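Local atomic coordinates of protection of telomeres protein 1 (Schizosaccharomyces pombe, PDB entry 5USO), a protein that binds single-stranded telomeric DNA of the consensus GGTTAC, protects the 3' telomeric overhang and regulates telomerase and telomere length. Residues 41-46 with 100-105; 91-96 with 105-110. The protein carries 1 engineered substitution. All coordinates share one frame; numbering follows the deposited sequence.

In the fold
Both contacts lie in the second DNA-binding piece of the protein, an OB-type domain. From the N terminus, the chain runs through the antiparallel strands 14-26 and 31-36 and then enters a long loop. Segment 41-46 in that loop meets 100-105, so contact 1 closes a large loop that takes in strand 65-69, helix 71-77 and strand 86-96. Contact 2 begins inside it: 91-96, on strand 86-96, meets 105-110 after a short turn, with Arg-93 paired to Ile-105, and closes a hairpin. The two therefore cross along the sequence, sharing Ile-105. Strand 102-106 joins them: its start is tied to the 41-46 loop, and along its length it lies between strands 86-96 and 65-69.

Contact 1: 41-46 with 100-105; sequences NELFFP and GYLECI. With nucleotides of chain B.
The pocket for the adenine base DA5 of chain B is built here, where Phe-45 and Tyr-101 meet as a T-shaped aromatic pair. The edge of Phe-45 points at the face of Tyr-101, with ring centroids 5.1 Å apart and planes at 68°; Phe-45 CD1 comes closest, 3.4 Å from Tyr-101 CZ. Phe-45 has Pro-46 CD over one face, toward the rim, and C8 of DA5 over the centre of the other. Its CG stands anti to the backbone N (chi1 -175°), which carries the ring out against the base. In Tyr-101, CB and the near side of the ring (CG, CD2) lie along N6 of DA5, CB at 3.4 Å. With Tyr-101 cut back to an alanine, a gap would probably open beside the Phe-45 edge, and N6 would lose the ring atoms along it.

Beside the ring pair the backbones are tied: Leu-102 N donates to Leu-43 O over 3.0 Å, and the same oxygen sits at the edge of the Tyr-101 ring. Leu-43 CB packs on Leu-102 CB at 3.5 Å, while Leu-102 CD2 reaches Phe-44 CE1. A type I turn from Asn-41 to Phe-44 is reinforced by an Asx turn, Asn-41 OD1 accepting from Leu-43 N; its ND2 binds Leu-6 O and Ile-9 O. Further along the strand, Glu-103 reads the guanine of DG2 of chain B: OE1 accepts from N1 at 2.9 Å, nearly straight, and OE2 from N2, with Arg-66 bridging to OE2. An aromatic pair against one base and a carboxylate at the edge of another fit the single-stranded DNA-binding face of an OB fold.

Contact 2: 91-96 with 105-110; sequences NVRTKI and ILHGDS. With nucleotides of chain B.
Backbone bonds come first: Arg-93 and Ile-105 form an antiparallel hydrogen-bonded pair, with Ile-105 N to Arg-93 O at 2.7 Å and Arg-93 N to Ile-105 O at 3.2 Å. This joins strands 86-96 and 102-106 as a hairpin.

Apolar contacts flank the pair. Val-92 CG1 meets Leu-106 CD1 at 3.5 Å on the buried side, next to Phe-17 and Leu-69. On the DNA side the aliphatic part of Lys-95 lies across Ile-105, CG to CG1 at 3.7 Å. The His-107 ring has Ile-105 CG2 over one face and Arg-93 CD at its edge; the ring of Trp-70 meets it with planes nearly parallel.

Polar contacts then go to the guanines of chain B. The Lys-95 chain, bent at chi3 (-84°), brings NZ to O6 of DG2 at 2.8 Å, with a long, weak ion pair to Glu-103. O6 of DG1 is gripped twice, by His-107 ND1 at 3.1 Å and by Gly-108 N, and ND1 has a further weak bond to N7. Donors thus meet guanine acceptors O6 and N7, where an adenine would offer an amino group in place of O6, consistent with the preference for GG at the start of the consensus.

Contact 1: 41-46 with 100-105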
loop_
_atom_site.group_PDB
_atom_site.type_symbol
_atom_site.label_atom_id
_atom_site.label_comp_id
_atom_site.label_asym_id
_atom_site.label_seq_id
_atom_site.Cartn_x
_atom_site.Cartn_y
_atom_site.Cartn_z
ATOM N N ASN A 41 1.314 -1.021 12.351
ATOM C CA ASN A 41 -0.057 -1.431 12.546
ATOM C C ASN A 41 -0.039 -2.861 13.062
ATOM O O ASN A 41 0.556 -3.729 12.449
ATOM C CB ASN A 41 -0.884 -1.348 11.257
ATOM C CG ASN A 41 -2.382 -1.557 11.498
ATOM O OD1 ASN A 41 -2.799 -2.577 12.023
ATOM N ND2 ASN A 41 -3.186 -0.585 11.096
ATOM N N GLU A 42 -0.733 -3.135 14.160
ATOM C CA GLU A 42 -0.797 -4.489 14.714
ATOM C C GLU A 42 -1.310 -5.596 13.758
ATOM O O GLU A 42 -0.978 -6.746 13.958
ATOM C CB GLU A 42 -1.627 -4.489 16.000
ATOM C CG GLU A 42 -3.073 -4.078 15.806
ATOM C CD GLU A 42 -3.905 -4.151 17.080
ATOM O OE1 GLU A 42 -4.928 -4.849 17.083
ATOM O OE2 GLU A 42 -3.549 -3.511 18.084
ATOM N N LEU A 43 -2.144 -5.273 12.771
ATOM C CA LEU A 43 -2.623 -6.231 11.823
ATOM C C LEU A 43 -1.690 -6.477 10.623
ATOM O O LEU A 43 -2.009 -7.307 9.802
ATOM C CB LEU A 43 -3.998 -5.776 11.342
ATOM C CG LEU A 43 -5.031 -5.757 12.466
ATOM C CD1 LEU A 43 -6.373 -5.215 12.012
ATOM C CD2 LEU A 43 -5.171 -7.142 13.055
ATOM N N PHE A 44 -0.579 -5.747 10.484
ATOM C CA PHE A 44 0.324 -6.016 9.379
ATOM C C PHE A 44 1.208 -7.216 9.700
ATOM O O PHE A 44 1.434 -7.569 10.861
ATOM C CB PHE A 44 1.192 -4.793 9.068
ATOM C CG PHE A 44 0.415 -3.584 8.616
ATOM C CD1 PHE A 44 -0.920 -3.682 8.252
ATOM C CD2 PHE A 44 1.028 -2.343 8.550
ATOM C CE1 PHE A 44 -1.626 -2.565 7.840
ATOM C CE2 PHE A 44 0.328 -1.227 8.137
ATOM C CZ PHE A 44 -1.002 -1.338 7.783
ATOM N N PHE A 45 1.700 -7.850 8.644
ATOM C CA PHE A 45 2.555 -9.012 8.802
ATOM C C PHE A 45 3.926 -8.580 9.322
ATOM O O PHE A 45 4.476 -7.577 8.858
ATOM C CB PHE A 45 2.704 -9.739 7.465
ATOM C CG PHE A 45 3.474 -11.024 7.551
ATOM C CD1 PHE A 45 2.839 -12.204 7.901
ATOM C CD2 PHE A 45 4.830 -11.055 7.271
ATOM C CE1 PHE A 45 3.546 -13.390 7.978
ATOM C CE2 PHE A 45 5.540 -12.237 7.347
ATOM C CZ PHE A 45 4.895 -13.406 7.699
ATOM N N PRO A 46 4.498 -9.304 10.288
ATOM C CA PRO A 46 5.824 -8.923 10.793
ATOM C C PRO A 46 6.941 -9.459 9.915
ATOM O O PRO A 46 7.300 -10.635 10.008
ATOM C CB PRO A 46 5.852 -9.553 12.189
ATOM C CG PRO A 46 5.028 -10.789 12.033
ATOM C CD PRO A 46 3.957 -10.472 11.007
ATOM N N GLY A 100 -5.758 -13.523 9.263
ATOM C CA GLY A 100 -5.967 -12.414 10.167
ATOM C C GLY A 100 -5.213 -11.148 9.828
ATOM O O GLY A 100 -5.318 -10.167 10.575
ATOM N N TYR A 101 -4.458 -11.128 8.734
ATOM C CA TYR A 101 -3.645 -9.972 8.388
ATOM C C TYR A 101 -4.449 -8.990 7.546
ATOM O O TYR A 101 -5.159 -9.387 6.615
ATOM C CB TYR A 101 -2.383 -10.401 7.642
ATOM C CG TYR A 101 -1.454 -11.242 8.482
ATOM C CD1 TYR A 101 -0.793 -10.698 9.575
ATOM C CD2 TYR A 101 -1.239 -12.579 8.186
ATOM C CE1 TYR A 101 0.057 -11.463 10.350
ATOM C CE2 TYR A 101 -0.392 -13.353 8.955
ATOM C CZ TYR A 101 0.251 -12.792 10.036
ATOM O OH TYR A 101 1.096 -13.563 10.800
ATOM N N LEU A 102 -4.329 -7.710 7.885
ATOM C CA LEU A 102 -5.006 -6.650 7.153
ATOM C C LEU A 102 -4.392 -6.466 5.771
ATOM O O LEU A 102 -3.171 -6.524 5.601
ATOM C CB LEU A 102 -4.913 -5.349 7.948
ATOM C CG LEU A 102 -5.733 -4.131 7.525
ATOM C CD1 LEU A 102 -7.222 -4.410 7.590
ATOM C CD2 LEU A 102 -5.373 -2.964 8.432
ATOM N N GLU A 103 -5.229 -6.181 4.793
ATOM C CA GLU A 103 -4.801 -5.860 3.444
ATOM C C GLU A 103 -5.836 -4.981 2.789
ATOM O O GLU A 103 -6.907 -4.846 3.274
ATOM C CB GLU A 103 -4.535 -7.082 2.577
ATOM C CG GLU A 103 -5.675 -8.011 2.400
ATOM C CD GLU A 103 -5.394 -9.119 1.419
ATOM O OE1 GLU A 103 -6.287 -9.900 1.181
ATOM O OE2 GLU A 103 -4.316 -9.206 0.882
ATOM N N CYS A 104 -5.476 -4.364 1.704
ATOM C CA CYS A 104 -6.403 -3.547 1.037
ATOM C C CYS A 104 -6.630 -4.009 -0.426
ATOM O O CYS A 104 -5.815 -4.656 -0.999
ATOM C CB CYS A 104 -6.027 -2.112 1.262
ATOM S SG CYS A 104 -5.183 -1.355 -0.043
ATOM N N ILE A 105 -7.802 -3.713 -0.956
ATOM C CA ILE A 105 -8.227 -4.176 -2.262
ATOM C C ILE A 105 -8.837 -3.101 -3.142
ATOM O O ILE A 105 -9.569 -2.264 -2.673
ATOM C CB ILE A 105 -9.336 -5.252 -2.147
ATOM C CG1 ILE A 105 -9.111 -6.232 -1.012
ATOM C CG2 ILE A 105 -9.461 -6.038 -3.417
ATOM C CD1 ILE A 105 -7.933 -7.141 -1.162
ATOM P P DA B 5 4.670 -17.010 2.571
ATOM O OP1 DA B 5 5.301 -18.051 1.751
ATOM O OP2 DA B 5 4.312 -17.274 3.969
ATOM O "O5'" DA B 5 5.590 -15.719 2.564
ATOM C "C5'" DA B 5 5.679 -14.904 1.394
ATOM C "C4'" DA B 5 6.356 -13.597 1.724
ATOM O "O4'" DA B 5 5.372 -12.578 2.000
ATOM C "C3'" DA B 5 7.274 -13.640 2.939
ATOM O "O3'" DA B 5 8.436 -12.855 2.677
ATOM C "C2'" DA B 5 6.403 -13.090 4.058
ATOM C "C1'" DA B 5 5.416 -12.167 3.352
ATOM N N9 DA B 5 4.049 -12.223 3.865
ATOM C C8 DA B 5 3.374 -13.320 4.329
ATOM N N7 DA B 5 2.137 -13.072 4.675
ATOM C C5 DA B 5 1.980 -11.720 4.406
ATOM C C6 DA B 5 0.892 -10.845 4.557
ATOM N N6 DA B 5 -0.297 -11.216 5.038
ATOM N N1 DA B 5 1.073 -9.555 4.208
ATOM C C2 DA B 5 2.261 -9.184 3.721
ATOM N N3 DA B 5 3.357 -9.913 3.531
ATOM C C4 DA B 5 3.148 -11.187 3.898
ATOM P P DG B 2 -10.021 -17.003 -7.369
ATOM O OP1 DG B 2 -9.874 -17.968 -8.475
ATOM O OP2 DG B 2 -10.754 -17.384 -6.146
ATOM O "O5'" DG B 2 -8.587 -16.504 -6.919
ATOM C "C5'" DG B 2 -7.623 -16.061 -7.871
ATOM C "C4'" DG B 2 -6.340 -15.755 -7.140
ATOM O "O4'" DG B 2 -6.398 -14.407 -6.641
ATOM C "C3'" DG B 2 -6.107 -16.637 -5.919
ATOM O "O3'" DG B 2 -5.362 -17.765 -6.391
ATOM C "C2'" DG B 2 -5.402 -15.711 -4.946
ATOM C "C1'" DG B 2 -5.839 -14.321 -5.343
ATOM N N9 DG B 2 -6.824 -13.693 -4.474
ATOM C C8 DG B 2 -8.182 -13.632 -4.665
ATOM N N7 DG B 2 -8.798 -12.941 -3.748
ATOM C C5 DG B 2 -7.784 -12.505 -2.908
ATOM C C6 DG B 2 -7.841 -11.712 -1.732
ATOM O O6 DG B 2 -8.831 -11.217 -1.185
ATOM N N1 DG B 2 -6.577 -11.520 -1.181
ATOM C C2 DG B 2 -5.409 -12.009 -1.710
ATOM N N2 DG B 2 -4.288 -11.708 -1.043
ATOM N N3 DG B 2 -5.343 -12.749 -2.805
ATOM C C4 DG B 2 -6.559 -12.956 -3.348
#

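Contact 2: 91-96 with 105-110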
loop_
_atom_site.group_PDB
_atom_site.type_symbol
_atom_site.label_atom_id
_atom_site.label_comp_id
_atom_site.label_asym_id
_atom_site.label_seq_id
_atom_site.Cartn_x
_atom_site.Cartn_y
_atom_site.Cartn_z
ATOM N N ASN A 91 -9.985 5.850 -1.119
ATOM C CA ASN A 91 -11.241 5.117 -0.976
ATOM C C ASN A 91 -11.077 3.640 -1.320
ATOM O O ASN A 91 -11.987 3.005 -1.856
ATOM C CB ASN A 91 -12.340 5.756 -1.826
ATOM C CG ASN A 91 -12.594 7.204 -1.451
ATOM O OD1 ASN A 91 -12.680 7.545 -0.271
ATOM N ND2 ASN A 91 -12.704 8.065 -2.456
ATOM N N VAL A 92 -9.912 3.082 -0.998
ATOM C CA VAL A 92 -9.700 1.653 -1.178
ATOM C C VAL A 92 -10.376 0.890 -0.044
ATOM O O VAL A 92 -10.648 1.428 1.031
ATOM C CB VAL A 92 -8.199 1.316 -1.263
ATOM C CG1 VAL A 92 -7.559 2.062 -2.421
ATOM C CG2 VAL A 92 -7.495 1.643 0.047
ATOM N N ARG A 93 -10.650 -0.385 -0.294
ATOM C CA ARG A 93 -11.321 -1.248 0.667
ATOM C C ARG A 93 -10.288 -2.034 1.460
ATOM O O ARG A 93 -9.307 -2.527 0.898
ATOM C CB ARG A 93 -12.277 -2.206 -0.047
ATOM C CG ARG A 93 -12.911 -3.262 0.851
ATOM C CD ARG A 93 -13.702 -4.272 0.036
ATOM N NE ARG A 93 -14.990 -3.740 -0.402
ATOM C CZ ARG A 93 -16.105 -3.778 0.323
ATOM N NH1 ARG A 93 -16.103 -4.321 1.534
ATOM N NH2 ARG A 93 -17.229 -3.271 -0.164
ATOM N N THR A 94 -10.512 -2.145 2.767
ATOM C CA THR A 94 -9.663 -2.929 3.650
ATOM C C THR A 94 -10.391 -4.200 4.067
ATOM O O THR A 94 -11.592 -4.172 4.353
ATOM C CB THR A 94 -9.271 -2.135 4.899
ATOM O OG1 THR A 94 -10.439 -1.880 5.689
ATOM C CG2 THR A 94 -8.616 -0.812 4.520
ATOM N N LYS A 95 -9.659 -5.312 4.099
ATOM C CA LYS A 95 -10.208 -6.587 4.532
ATOM C C LYS A 95 -9.161 -7.323 5.355
ATOM O O LYS A 95 -8.017 -6.880 5.493
ATOM C CB LYS A 95 -10.659 -7.449 3.345
ATOM C CG LYS A 95 -9.566 -7.747 2.328
ATOM C CD LYS A 95 -9.841 -9.037 1.559
ATOM C CE LYS A 95 -9.358 -10.263 2.329
ATOM N NZ LYS A 95 -9.445 -11.519 1.528
ATOM N N ILE A 96 -9.571 -8.464 5.899
ATOM C CA ILE A 96 -8.702 -9.362 6.649
ATOM C C ILE A 96 -8.486 -10.607 5.803
ATOM O O ILE A 96 -9.454 -11.219 5.336
ATOM C CB ILE A 96 -9.319 -9.718 8.015
ATOM C CG1 ILE A 96 -9.221 -8.532 8.977
ATOM C CG2 ILE A 96 -8.669 -10.953 8.618
ATOM C CD1 ILE A 96 -7.802 -8.126 9.354
ATOM N N ILE A 105 -7.802 -3.713 -0.956
ATOM C CA ILE A 105 -8.227 -4.176 -2.262
ATOM C C ILE A 105 -8.837 -3.101 -3.142
ATOM O O ILE A 105 -9.569 -2.264 -2.673
ATOM C CB ILE A 105 -9.336 -5.252 -2.147
ATOM C CG1 ILE A 105 -9.111 -6.232 -1.012
ATOM C CG2 ILE A 105 -9.461 -6.038 -3.417
ATOM C CD1 ILE A 105 -7.933 -7.141 -1.162
ATOM N N LEU A 106 -8.499 -3.164 -4.414
ATOM C CA LEU A 106 -9.053 -2.274 -5.433
ATOM C C LEU A 106 -9.827 -3.149 -6.415
ATOM O O LEU A 106 -9.262 -3.652 -7.389
ATOM C CB LEU A 106 -7.962 -1.469 -6.147
ATOM C CG LEU A 106 -7.372 -0.274 -5.394
ATOM C CD1 LEU A 106 -6.443 -0.728 -4.282
ATOM C CD2 LEU A 106 -6.645 0.654 -6.356
ATOM N N HIS A 107 -11.116 -3.337 -6.148
ATOM C CA HIS A 107 -11.968 -4.101 -7.044
ATOM C C HIS A 107 -12.278 -3.302 -8.307
ATOM O O HIS A 107 -12.233 -2.069 -8.324
ATOM C CB HIS A 107 -13.280 -4.477 -6.357
ATOM C CG HIS A 107 -13.127 -5.485 -5.263
ATOM N ND1 HIS A 107 -13.004 -6.836 -5.508
ATOM C CD2 HIS A 107 -13.092 -5.342 -3.917
ATOM C CE1 HIS A 107 -12.892 -7.480 -4.360
ATOM N NE2 HIS A 107 -12.942 -6.597 -3.380
ATOM N N GLY A 108 -12.604 -4.024 -9.375
ATOM C CA GLY A 108 -13.096 -3.362 -10.570
ATOM C C GLY A 108 -14.356 -2.569 -10.266
ATOM O O GLY A 108 -15.248 -3.033 -9.551
ATOM N N ASP A 109 -14.421 -1.353 -10.806
ATOM C CA ASP A 109 -15.519 -0.433 -10.523
ATOM C C ASP A 109 -15.878 0.343 -11.792
ATOM O O ASP A 109 -15.748 1.561 -11.875
ATOM C CB ASP A 109 -15.145 0.508 -9.379
ATOM C CG ASP A 109 -16.311 1.363 -8.919
ATOM O OD1 ASP A 109 -17.454 1.098 -9.345
ATOM O OD2 ASP A 109 -16.083 2.304 -8.131
ATOM N N SER A 110 -16.347 -0.385 -12.808
ATOM C CA SER A 110 -16.745 0.256 -14.059
ATOM C C SER A 110 -17.893 1.230 -13.845
ATOM O O SER A 110 -18.019 2.214 -14.585
ATOM C CB SER A 110 -17.132 -0.804 -15.089
ATOM O OG SER A 110 -16.027 -1.628 -15.413
ATOM O "O5'" DG B 1 -14.872 -16.126 -7.879
ATOM C "C5'" DG B 1 -14.247 -14.889 -7.507
ATOM C "C4'" DG B 1 -12.883 -14.808 -8.147
ATOM O "O4'" DG B 1 -12.675 -13.479 -8.665
ATOM C "C3'" DG B 1 -11.717 -15.069 -7.203
ATOM O "O3'" DG B 1 -10.680 -15.705 -7.937
ATOM C "C2'" DG B 1 -11.310 -13.676 -6.769
ATOM C "C1'" DG B 1 -11.556 -12.883 -8.038
ATOM N N9 DG B 1 -11.863 -11.474 -7.844
ATOM C C8 DG B 1 -12.212 -10.844 -6.675
ATOM N N7 DG B 1 -12.451 -9.573 -6.831
ATOM C C5 DG B 1 -12.245 -9.348 -8.183
ATOM C C6 DG B 1 -12.354 -8.154 -8.943
ATOM O O6 DG B 1 -12.652 -7.023 -8.554
ATOM N N1 DG B 1 -12.069 -8.374 -10.287
ATOM C C2 DG B 1 -11.723 -9.587 -10.827
ATOM N N2 DG B 1 -11.483 -9.601 -12.144
ATOM N N3 DG B 1 -11.619 -10.706 -10.130
ATOM C C4 DG B 1 -11.891 -10.514 -8.823
ATOM P P DG B 2 -10.021 -17.003 -7.369
ATOM O OP1 DG B 2 -9.874 -17.968 -8.475
ATOM O OP2 DG B 2 -10.754 -17.384 -6.146
ATOM O "O5'" DG B 2 -8.587 -16.504 -6.919
ATOM C "C5'" DG B 2 -7.623 -16.061 -7.871
ATOM C "C4'" DG B 2 -6.340 -15.755 -7.140
ATOM O "O4'" DG B 2 -6.398 -14.407 -6.641
ATOM C "C3'" DG B 2 -6.107 -16.637 -5.919
ATOM O "O3'" DG B 2 -5.362 -17.765 -6.391
ATOM C "C2'" DG B 2 -5.402 -15.711 -4.946
ATOM C "C1'" DG B 2 -5.839 -14.321 -5.343
ATOM N N9 DG B 2 -6.824 -13.693 -4.474
ATOM C C8 DG B 2 -8.182 -13.632 -4.665
ATOM N N7 DG B 2 -8.798 -12.941 -3.748
ATOM C C5 DG B 2 -7.784 -12.505 -2.908
ATOM C C6 DG B 2 -7.841 -11.712 -1.732
ATOM O O6 DG B 2 -8.831 -11.217 -1.185
ATOM N N1 DG B 2 -6.577 -11.520 -1.181
ATOM C C2 DG B 2 -5.409 -12.009 -1.710
ATOM N N2 DG B 2 -4.288 -11.708 -1.043
ATOM N N3 DG B 2 -5.343 -12.749 -2.805
ATOM C C4 DG B 2 -6.559 -12.956 -3.348
#